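Local atomic coordinates of uncharacterized protein (PDB entry 3L1W), a protein that probably acts as a phosphodiester-cleaving enzyme of the endonuclease/exonuclease/phosphatase family, perhaps a 3'-5' RNA exonuclease, although its function is not established. Residues 26-31 with 54-59; 81-86 with 117-122; 129-134 with 161-166. All blocks are in the same frame, centred on the assembly; numbering follows the deposited sequence.

Interaction 1 (26-31 with 54-59); sequences AVCQLI and AYTTFT
The ring of Phe58 receives the CG2 methyl of Ile31 obliquely. Ile31 CG2 sits 3.5 Å from Phe58 CE1, with CD1 the next nearest ring atom. Leu77 of strand 73-78 touches both Phe58 and Ile31, so the ring belongs to a buried apolar cluster. The second ring, that of Tyr55, contributes only its root: Tyr55 CB lies 3.8 Å from Cys28 SG, while the phenol end swings away from helix 20-34. Ile31 CG2 is anti to the backbone N, which turns it towards Phe58. Cys28 SG takes the position beside its own N (chi1 -69°), and from there it meets the CG2 methyl of Thr56, 3.8 Å away, as well as Tyr55. This methyl fills the middle of the row, for Ile31 CG2 lies 4.1 Å from Thr56 CG2.

Thr56 is where the chain leaves helix 46-55, and the turn that follows is an ST turn: its OG1, in the crowded position between N and the carbonyl carbon (chi1 80°), accepts from Phe58 N at 3.2 Å. The same hydroxyl is hydrogen-bonded to Leu52 O, back in the helix. In this DNase I-like sandwich, helix 20-34 lies on the sheet containing strands 2-7 and 73-78, with Val27 and Leu30 against Tyr6. Asn32, just past 26-31, grips the turn with both ends of its amide, OD1 taking Thr57 N and ND2 giving to Tyr55 O. Gln29 and Leu30 pack on Tyr193 of the second subunit.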
loop_
_atom_site.group_PDB
_atom_site.type_symbol
_atom_site.label_atom_id
_atom_site.label_comp_id
_atom_site.label_asym_id
_atom_site.label_seq_id
_atom_site.Cartn_x
_atom_site.Cartn_y
_atom_site.Cartn_z
ATOM N N ALA A 26 -1.748 7.907 12.847
ATOM C CA ALA A 26 -2.177 7.042 11.760
ATOM C C ALA A 26 -2.060 7.751 10.417
ATOM O O ALA A 26 -1.608 7.164 9.436
ATOM C CB ALA A 26 -3.605 6.555 11.993
ATOM N N VAL A 27 -2.476 9.015 10.367
ATOM C CA VAL A 27 -2.358 9.781 9.132
ATOM C C VAL A 27 -0.894 9.961 8.725
ATOM O O VAL A 27 -0.527 9.746 7.571
ATOM C CB VAL A 27 -3.059 11.160 9.259
ATOM C CG1 VAL A 27 -2.671 12.089 8.098
ATOM C CG2 VAL A 27 -4.561 10.972 9.338
ATOM N N CYS A 28 -0.054 10.357 9.674
ATOM C CA CYS A 28 1.348 10.605 9.351
ATOM C C CYS A 28 2.102 9.322 8.995
ATOM O O CYS A 28 2.972 9.325 8.120
ATOM C CB CYS A 28 2.041 11.342 10.493
ATOM S SG CYS A 28 1.459 13.051 10.675
ATOM N N GLN A 29 1.777 8.225 9.673
ATOM C CA GLN A 29 2.418 6.949 9.369
ATOM C C GLN A 29 2.003 6.446 7.994
ATOM O O GLN A 29 2.796 5.827 7.285
ATOM C CB GLN A 29 2.094 5.914 10.450
ATOM C CG GLN A 29 2.872 6.164 11.731
ATOM C CD GLN A 29 2.316 5.391 12.894
ATOM O OE1 GLN A 29 1.473 4.514 12.719
ATOM N NE2 GLN A 29 2.775 5.720 14.101
ATOM N N LEU A 30 0.758 6.711 7.611
ATOM C CA LEU A 30 0.298 6.322 6.287
ATOM C C LEU A 30 1.120 7.050 5.234
ATOM O O LEU A 30 1.623 6.437 4.290
ATOM C CB LEU A 30 -1.197 6.629 6.132
ATOM C CG LEU A 30 -1.900 6.219 4.829
ATOM C CD1 LEU A 30 -3.405 6.163 5.059
ATOM C CD2 LEU A 30 -1.584 7.163 3.659
ATOM N N ILE A 31 1.248 8.364 5.402
ATOM C CA ILE A 31 2.046 9.180 4.495
ATOM C C ILE A 31 3.491 8.674 4.430
ATOM O O ILE A 31 4.049 8.501 3.343
ATOM C CB ILE A 31 1.975 10.672 4.909
ATOM C CG1 ILE A 31 0.543 11.184 4.708
ATOM C CG2 ILE A 31 2.994 11.500 4.123
ATOM C CD1 ILE A 31 0.236 12.513 5.407
ATOM N N ALA A 54 6.402 17.584 11.764
ATOM C CA ALA A 54 7.096 16.899 12.850
ATOM C C ALA A 54 7.122 15.383 12.666
ATOM O O ALA A 54 8.125 14.728 12.972
ATOM C CB ALA A 54 6.457 17.252 14.181
ATOM N N TYR A 55 6.023 14.837 12.152
ATOM C CA TYR A 55 5.828 13.385 12.155
ATOM C C TYR A 55 5.858 12.702 10.793
ATOM O O TYR A 55 5.745 11.484 10.719
ATOM C CB TYR A 55 4.533 13.028 12.900
ATOM C CG TYR A 55 4.595 13.400 14.358
ATOM C CD1 TYR A 55 5.327 12.641 15.251
ATOM C CD2 TYR A 55 3.923 14.516 14.838
ATOM C CE1 TYR A 55 5.393 12.979 16.588
ATOM C CE2 TYR A 55 3.981 14.864 16.179
ATOM C CZ TYR A 55 4.722 14.089 17.045
ATOM O OH TYR A 55 4.802 14.425 18.377
ATOM N N THR A 56 6.001 13.467 9.717
ATOM C CA THR A 56 6.296 12.850 8.428
ATOM C C THR A 56 7.718 13.190 8.018
ATOM O O THR A 56 8.369 14.079 8.594
ATOM C CB THR A 56 5.328 13.267 7.274
ATOM O OG1 THR A 56 5.714 14.551 6.766
ATOM C CG2 THR A 56 3.869 13.301 7.741
ATOM N N THR A 57 8.187 12.481 7.001
ATOM C CA THR A 57 9.539 12.646 6.494
ATOM C C THR A 57 9.614 13.736 5.421
ATOM O O THR A 57 10.688 14.008 4.892
ATOM C CB THR A 57 10.019 11.330 5.874
ATOM O OG1 THR A 57 9.093 10.931 4.857
ATOM C CG2 THR A 57 10.060 10.236 6.948
ATOM N N PHE A 58 8.486 14.377 5.131
ATOM C CA PHE A 58 8.392 15.289 3.982
ATOM C C PHE A 58 8.689 16.760 4.263
ATOM O O PHE A 58 8.466 17.259 5.362
ATOM C CB PHE A 58 6.987 15.221 3.375
ATOM C CG PHE A 58 6.711 13.958 2.633
ATOM C CD1 PHE A 58 6.368 12.807 3.311
ATOM C CD2 PHE A 58 6.788 13.922 1.251
ATOM C CE1 PHE A 58 6.111 11.621 2.619
ATOM C CE2 PHE A 58 6.531 12.749 0.549
ATOM C CZ PHE A 58 6.198 11.590 1.237
ATOM N N THR A 59 9.184 17.456 3.241
ATOM C CA THR A 59 9.204 18.914 3.258
ATOM C C THR A 59 7.767 19.368 3.044
ATOM O O THR A 59 7.026 18.737 2.291
ATOM C CB THR A 59 10.128 19.451 2.153
ATOM O OG1 THR A 59 11.459 18.987 2.401
ATOM C CG2 THR A 59 10.146 20.982 2.150
#

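Interaction 2 (81-86 with 117-122); sequences QKVQAI and FKETTQ. With SO4 (sulfate ion), chain G.
Thr120 OG1 is the polar hub here. Thr120 OG1 donates to Gln81 O at 2.8 Å, coming from above the carbonyl plane, and accepts from Gln84 NE2 at 2.9 Å along a nearly straight line (N-H...O 168°). The hydroxyl lies almost in the amide plane of Gln84, whose chain bends at chi2 (79°) to bring its end back across Thr120. The same NE2 is also hydrogen-bonded to Glu80 O, so the amide is held from two directions.

Behind these side chains runs an antiparallel pairing. Gln84 and Lys118 form the hydrogen-bonded pair: Gln84 N reaches Lys118 O at 2.8 Å, and Lys118 N returns to Gln84 O at 2.9 Å, both in the carbonyl plane. Val83 with Glu119 and Ala85 with Phe117, on either side, are non-hydrogen-bonded pairs. Past the strand ends, Thr120 N still bonds Lys82 O at 3.0 Å, now from above the carbonyl plane. The Lys82 side chain, extended beyond CG, carries NZ to O1 of a sulfate ion, 3.0 Å away; Ser37 and the backbone N of Lys2 bind the same ion, which probably came from the crystallisation liquor.

Packing differs on the two faces. Alongside Val83 and Ala85, the Phe117 ring meets Ala85 CB obliquely at CE2, 3.7 Å away, and Val83 CG2 slants in at CD2. The aliphatic chain of Lys118 is crossed at about a right angle by Ile86, whose CD1 lies 3.8 Å from Lys118 CE. Strand 83-92 is outermost in its sheet within the chain, followed by 111-119 and 126-132; the Phe117 face turns towards strand 73-78 of the opposing sheet, where Tyr78 makes an edge-to-face contact with the ring.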
loop_
_atom_site.group_PDB
_atom_site.type_symbol
_atom_site.label_atom_id
_atom_site.label_comp_id
_atom_site.label_asym_id
_atom_site.label_seq_id
_atom_site.Cartn_x
_atom_site.Cartn_y
_atom_site.Cartn_z
ATOM N N GLN A 81 14.709 14.808 -2.282
ATOM C CA GLN A 81 15.594 13.909 -3.013
ATOM C C GLN A 81 14.949 13.443 -4.314
ATOM O O GLN A 81 15.623 12.894 -5.181
ATOM C CB GLN A 81 15.939 12.680 -2.175
ATOM C CG GLN A 81 16.817 12.946 -0.974
ATOM C CD GLN A 81 17.380 11.654 -0.398
ATOM O OE1 GLN A 81 16.782 11.040 0.487
ATOM N NE2 GLN A 81 18.528 11.224 -0.919
ATOM N N LYS A 82 13.638 13.640 -4.432
ATOM C CA LYS A 82 12.883 13.182 -5.597
ATOM C C LYS A 82 12.412 14.338 -6.478
ATOM O O LYS A 82 12.436 14.246 -7.711
ATOM C CB LYS A 82 11.676 12.348 -5.148
ATOM C CG LYS A 82 12.066 11.059 -4.419
ATOM C CD LYS A 82 10.847 10.255 -4.021
ATOM C CE LYS A 82 11.242 8.932 -3.349
ATOM N NZ LYS A 82 10.046 8.223 -2.798
ATOM N N VAL A 83 11.953 15.416 -5.849
ATOM C CA VAL A 83 11.543 16.606 -6.597
ATOM C C VAL A 83 11.982 17.851 -5.861
ATOM O O VAL A 83 12.019 17.873 -4.634
ATOM C CB VAL A 83 10.018 16.688 -6.802
ATOM C CG1 VAL A 83 9.516 15.515 -7.651
ATOM C CG2 VAL A 83 9.293 16.737 -5.460
ATOM N N GLN A 84 12.308 18.895 -6.610
ATOM C CA GLN A 84 12.690 20.150 -5.988
ATOM C C GLN A 84 11.677 21.224 -6.342
ATOM O O GLN A 84 11.212 21.293 -7.479
ATOM C CB GLN A 84 14.094 20.569 -6.434
ATOM C CG GLN A 84 15.189 19.605 -5.986
ATOM C CD GLN A 84 15.276 18.360 -6.858
ATOM O OE1 GLN A 84 15.316 18.452 -8.087
ATOM N NE2 GLN A 84 15.319 17.191 -6.225
ATOM N N ALA A 85 11.324 22.052 -5.366
ATOM C CA ALA A 85 10.412 23.153 -5.623
ATOM C C ALA A 85 11.223 24.331 -6.122
ATOM O O ALA A 85 12.164 24.769 -5.451
ATOM C CB ALA A 85 9.650 23.533 -4.370
ATOM N N ILE A 86 10.872 24.842 -7.297
ATOM C CA ILE A 86 11.563 26.018 -7.828
ATOM C C ILE A 86 10.738 27.302 -7.789
ATOM O O ILE A 86 11.279 28.395 -7.969
ATOM C CB ILE A 86 12.130 25.775 -9.243
ATOM C CG1 ILE A 86 11.026 25.369 -10.215
ATOM C CG2 ILE A 86 13.204 24.691 -9.193
ATOM C CD1 ILE A 86 11.505 25.290 -11.662
ATOM N N PHE A 117 7.724 22.419 -9.801
ATOM C CA PHE A 117 8.678 21.430 -9.318
ATOM C C PHE A 117 9.538 20.910 -10.458
ATOM O O PHE A 117 9.194 21.061 -11.633
ATOM C CB PHE A 117 7.941 20.244 -8.683
ATOM C CG PHE A 117 7.280 20.567 -7.366
ATOM C CD1 PHE A 117 5.970 21.021 -7.321
ATOM C CD2 PHE A 117 7.978 20.416 -6.174
ATOM C CE1 PHE A 117 5.364 21.320 -6.107
ATOM C CE2 PHE A 117 7.378 20.710 -4.956
ATOM C CZ PHE A 117 6.076 21.155 -4.921
ATOM N N LYS A 118 10.666 20.307 -10.110
ATOM C CA LYS A 118 11.427 19.534 -11.080
ATOM C C LYS A 118 11.822 18.214 -10.468
ATOM O O LYS A 118 12.292 18.178 -9.332
ATOM C CB LYS A 118 12.704 20.264 -11.494
ATOM C CG LYS A 118 12.516 21.371 -12.500
ATOM C CD LYS A 118 13.880 21.837 -12.982
ATOM C CE LYS A 118 13.778 23.130 -13.754
ATOM N NZ LYS A 118 15.126 23.679 -13.998
ATOM N N GLU A 119 11.655 17.129 -11.218
ATOM C CA GLU A 119 12.176 15.844 -10.778
ATOM C C GLU A 119 13.697 15.868 -10.807
ATOM O O GLU A 119 14.294 16.464 -11.696
ATOM C CB GLU A 119 11.669 14.719 -11.681
ATOM C CG GLU A 119 10.192 14.442 -11.543
ATOM C CD GLU A 119 9.790 13.149 -12.235
ATOM O OE1 GLU A 119 10.090 12.068 -11.686
ATOM O OE2 GLU A 119 9.172 13.222 -13.317
ATOM N N THR A 120 14.321 15.206 -9.839
ATOM C CA THR A 120 15.777 15.172 -9.752
ATOM C C THR A 120 16.444 14.806 -11.083
ATOM O O THR A 120 17.433 15.425 -11.493
ATOM C CB THR A 120 16.226 14.193 -8.660
ATOM O OG1 THR A 120 15.645 14.588 -7.413
ATOM C CG2 THR A 120 17.741 14.192 -8.530
ATOM N N THR A 121 15.879 13.813 -11.760
ATOM C CA THR A 121 16.451 13.266 -12.984
ATOM C C THR A 121 16.095 14.057 -14.250
ATOM O O THR A 121 16.807 13.987 -15.250
ATOM C CB THR A 121 16.016 11.798 -13.168
ATOM O OG1 THR A 121 16.332 11.367 -14.496
ATOM C CG2 THR A 121 14.512 11.653 -12.938
ATOM N N GLN A 122 14.998 14.807 -14.204
ATOM C CA GLN A 122 14.519 15.533 -15.378
ATOM C C GLN A 122 15.001 16.983 -15.368
ATOM O O GLN A 122 15.429 17.493 -14.335
ATOM C CB GLN A 122 12.991 15.488 -15.435
ATOM C CG GLN A 122 12.397 14.091 -15.265
ATOM C CD GLN A 122 12.572 13.225 -16.497
ATOM O OE1 GLN A 122 12.661 13.730 -17.616
ATOM N NE2 GLN A 122 12.612 11.912 -16.299
HETATM S S SO4 G . 8.444 7.665 -6.253
HETATM O O1 SO4 G . 7.952 7.538 -4.879
HETATM O O2 SO4 G . 9.899 7.757 -6.207
HETATM O O3 SO4 G . 8.049 6.491 -7.024
HETATM O O4 SO4 G . 7.905 8.878 -6.865
HETATM O O HOH W 1 13.828 11.900 -9.751
#

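Interaction 3 (129-134 with 161-166); sequences INVHLD and TLLMGD
Strands 129-132 and 161-164 run nearly parallel, as the two strands of a beta-alpha-beta crossover whose connection carries helices 138-151 and 153-158. The ladder starts out regular. Ile129 N gives to Leu162 O, and Met164 N, of a selenomethionine, gives to Ile129 O at 2.9 Å nearly along the C=O axis. Val131 N then bonds Met164 O at only 2.7 Å, from above the carbonyl plane. The backbone bends sharply at Gly165, with a positive phi of 153° and its CA close against Val131 O, and the next bond, Asp166 N to Val131 O, is bent (N-H...O 141°). Leu133 N to Asp166 O closes the series at 3.0 Å.

Side chains divide by face. Beside helix 138-151, Leu163 CD1 touches both Ile129 CG2, at 3.9 Å, and Val131 CG2, at a tight 3.4 Å; towards the start of the strands, Ile129 CD1 meets Thr161 CG2. The other face looks to strand 38-44. Here the buried amide of Asn130 is satisfied at both ends, by Ile41 O and the side chain of Gln42.

Gly165, Asp166 and Asn168 belong to the Gly-Asp-Phe-Asn sequence characteristic of this family, consistent with a place at its active site. The Asp166 carboxylate is held by Asn7 at OD2 and by the backbone N of Asn168 at OD1. His132 lies beside it, pointing the same way with its ring plane 23° from the carboxylate, but His132 NE2 and Asp166 OD2 stay 3.5 Å apart without a hydrogen bond.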
loop_
_atom_site.group_PDB
_atom_site.type_symbol
_atom_site.label_atom_id
_atom_site.label_comp_id
_atom_site.label_asym_id
_atom_site.label_seq_id
_atom_site.Cartn_x
_atom_site.Cartn_y
_atom_site.Cartn_z
ATOM N N ILE A 129 -1.051 21.785 -8.709
ATOM C CA ILE A 129 -2.083 22.672 -8.175
ATOM C C ILE A 129 -2.931 21.882 -7.185
ATOM O O ILE A 129 -3.548 20.895 -7.553
ATOM C CB ILE A 129 -3.016 23.208 -9.286
ATOM C CG1 ILE A 129 -2.209 23.886 -10.407
ATOM C CG2 ILE A 129 -4.039 24.172 -8.698
ATOM C CD1 ILE A 129 -3.047 24.231 -11.648
ATOM N N ASN A 130 -2.941 22.327 -5.932
ATOM C CA ASN A 130 -3.697 21.684 -4.858
ATOM C C ASN A 130 -5.093 22.289 -4.812
ATOM O O ASN A 130 -5.249 23.474 -4.515
ATOM C CB ASN A 130 -2.980 21.898 -3.523
ATOM C CG ASN A 130 -3.590 21.089 -2.389
ATOM O OD1 ASN A 130 -4.744 20.674 -2.463
ATOM N ND2 ASN A 130 -2.815 20.877 -1.329
ATOM N N VAL A 131 -6.091 21.462 -5.122
ATOM C CA VAL A 131 -7.486 21.869 -5.232
ATOM C C VAL A 131 -8.304 21.563 -3.970
ATOM O O VAL A 131 -8.283 20.441 -3.479
ATOM C CB VAL A 131 -8.148 21.085 -6.396
ATOM C CG1 VAL A 131 -9.635 21.376 -6.466
ATOM C CG2 VAL A 131 -7.459 21.430 -7.731
ATOM N N HIS A 132 -9.038 22.550 -3.456
ATOM C CA HIS A 132 -10.123 22.245 -2.525
ATOM C C HIS A 132 -11.277 23.193 -2.767
ATOM O O HIS A 132 -11.272 24.329 -2.293
ATOM C CB HIS A 132 -9.680 22.318 -1.060
ATOM C CG HIS A 132 -10.677 21.723 -0.115
ATOM N ND1 HIS A 132 -10.561 21.817 1.256
ATOM C CD2 HIS A 132 -11.808 21.014 -0.350
ATOM C CE1 HIS A 132 -11.585 21.203 1.825
ATOM N NE2 HIS A 132 -12.355 20.704 0.873
ATOM N N LEU A 133 -12.270 22.725 -3.511
ATOM C CA LEU A 133 -13.355 23.611 -3.932
ATOM C C LEU A 133 -14.435 23.663 -2.874
ATOM O O LEU A 133 -14.507 22.787 -2.021
ATOM C CB LEU A 133 -13.942 23.163 -5.274
ATOM C CG LEU A 133 -12.934 23.041 -6.419
ATOM C CD1 LEU A 133 -13.615 22.608 -7.703
ATOM C CD2 LEU A 133 -12.196 24.358 -6.620
ATOM N N ASP A 134 -15.276 24.697 -2.949
ATOM C CA ASP A 134 -16.326 24.938 -1.973
ATOM C C ASP A 134 -17.354 23.812 -1.966
ATOM O O ASP A 134 -17.703 23.276 -3.013
ATOM C CB ASP A 134 -17.024 26.263 -2.309
ATOM C CG ASP A 134 -17.367 27.068 -1.083
ATOM O OD1 ASP A 134 -16.447 27.435 -0.327
ATOM O OD2 ASP A 134 -18.560 27.350 -0.877
ATOM N N THR A 161 1.009 19.558 -16.118
ATOM C CA THR A 161 0.355 20.014 -14.894
ATOM C C THR A 161 -0.413 18.889 -14.220
ATOM O O THR A 161 -1.056 18.078 -14.903
ATOM C CB THR A 161 -0.610 21.186 -15.190
ATOM O OG1 THR A 161 0.140 22.306 -15.682
ATOM C CG2 THR A 161 -1.347 21.606 -13.924
ATOM N N LEU A 162 -0.317 18.837 -12.887
ATOM C CA LEU A 162 -1.073 17.900 -12.055
ATOM C C LEU A 162 -2.055 18.731 -11.235
ATOM O O LEU A 162 -1.651 19.536 -10.387
ATOM C CB LEU A 162 -0.147 17.118 -11.111
ATOM C CG LEU A 162 0.965 16.312 -11.786
ATOM C CD1 LEU A 162 2.011 15.844 -10.768
ATOM C CD2 LEU A 162 0.377 15.137 -12.549
ATOM N N LEU A 163 -3.337 18.561 -11.527
ATOM C CA LEU A 163 -4.401 19.296 -10.857
ATOM C C LEU A 163 -5.057 18.313 -9.897
ATOM O O LEU A 163 -5.782 17.412 -10.325
ATOM C CB LEU A 163 -5.411 19.797 -11.899
ATOM C CG LEU A 163 -6.655 20.550 -11.420
ATOM C CD1 LEU A 163 -6.297 21.931 -10.869
ATOM C CD2 LEU A 163 -7.680 20.690 -12.562
HETATM N N MSE A 164 -4.785 18.466 -8.601
HETATM C CA MSE A 164 -5.072 17.393 -7.646
HETATM C C MSE A 164 -5.798 17.906 -6.433
HETATM O O MSE A 164 -5.416 18.914 -5.858
HETATM C CB MSE A 164 -3.763 16.771 -7.146
HETATM C CG MSE A 164 -2.720 16.591 -8.207
HETATM SE SE MSE A 164 -1.051 15.911 -7.453
HETATM C CE MSE A 164 -1.677 14.159 -6.982
ATOM N N GLY A 165 -6.826 17.192 -6.007
ATOM C CA GLY A 165 -7.420 17.519 -4.730
ATOM C C GLY A 165 -8.880 17.155 -4.594
ATOM O O GLY A 165 -9.410 16.296 -5.298
ATOM N N ASP A 166 -9.514 17.839 -3.657
ATOM C CA ASP A 166 -10.890 17.580 -3.300
ATOM C C ASP A 166 -11.788 18.561 -4.053
ATOM O O ASP A 166 -11.838 19.759 -3.733
ATOM C CB ASP A 166 -11.028 17.731 -1.787
ATOM C CG ASP A 166 -12.430 17.446 -1.294
ATOM O OD1 ASP A 166 -13.372 17.359 -2.115
ATOM O OD2 ASP A 166 -12.588 17.316 -0.062
#

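How the interactions relate
The three contacts follow one another along the chain, with centres about 20 Å from each other, and none touches another. Interactions 2 and 3 share a sheet: strands 111-119 and 126-132 are neighbours in it, so the antiparallel pairing at its margin leads inward to the parallel one at the centre. Interaction 1 belongs to the other half of the sandwich, where helices and a turn meet. Chemistry follows place. Interaction 3 is wholly buried and ends in polar side chains at the probable active site; interaction 2, near the surface, adds hydroxyl and amide bonds to its backbone ladder; interaction 1, buried but peripheral, joins its segments by van der Waals contact, mostly apolar.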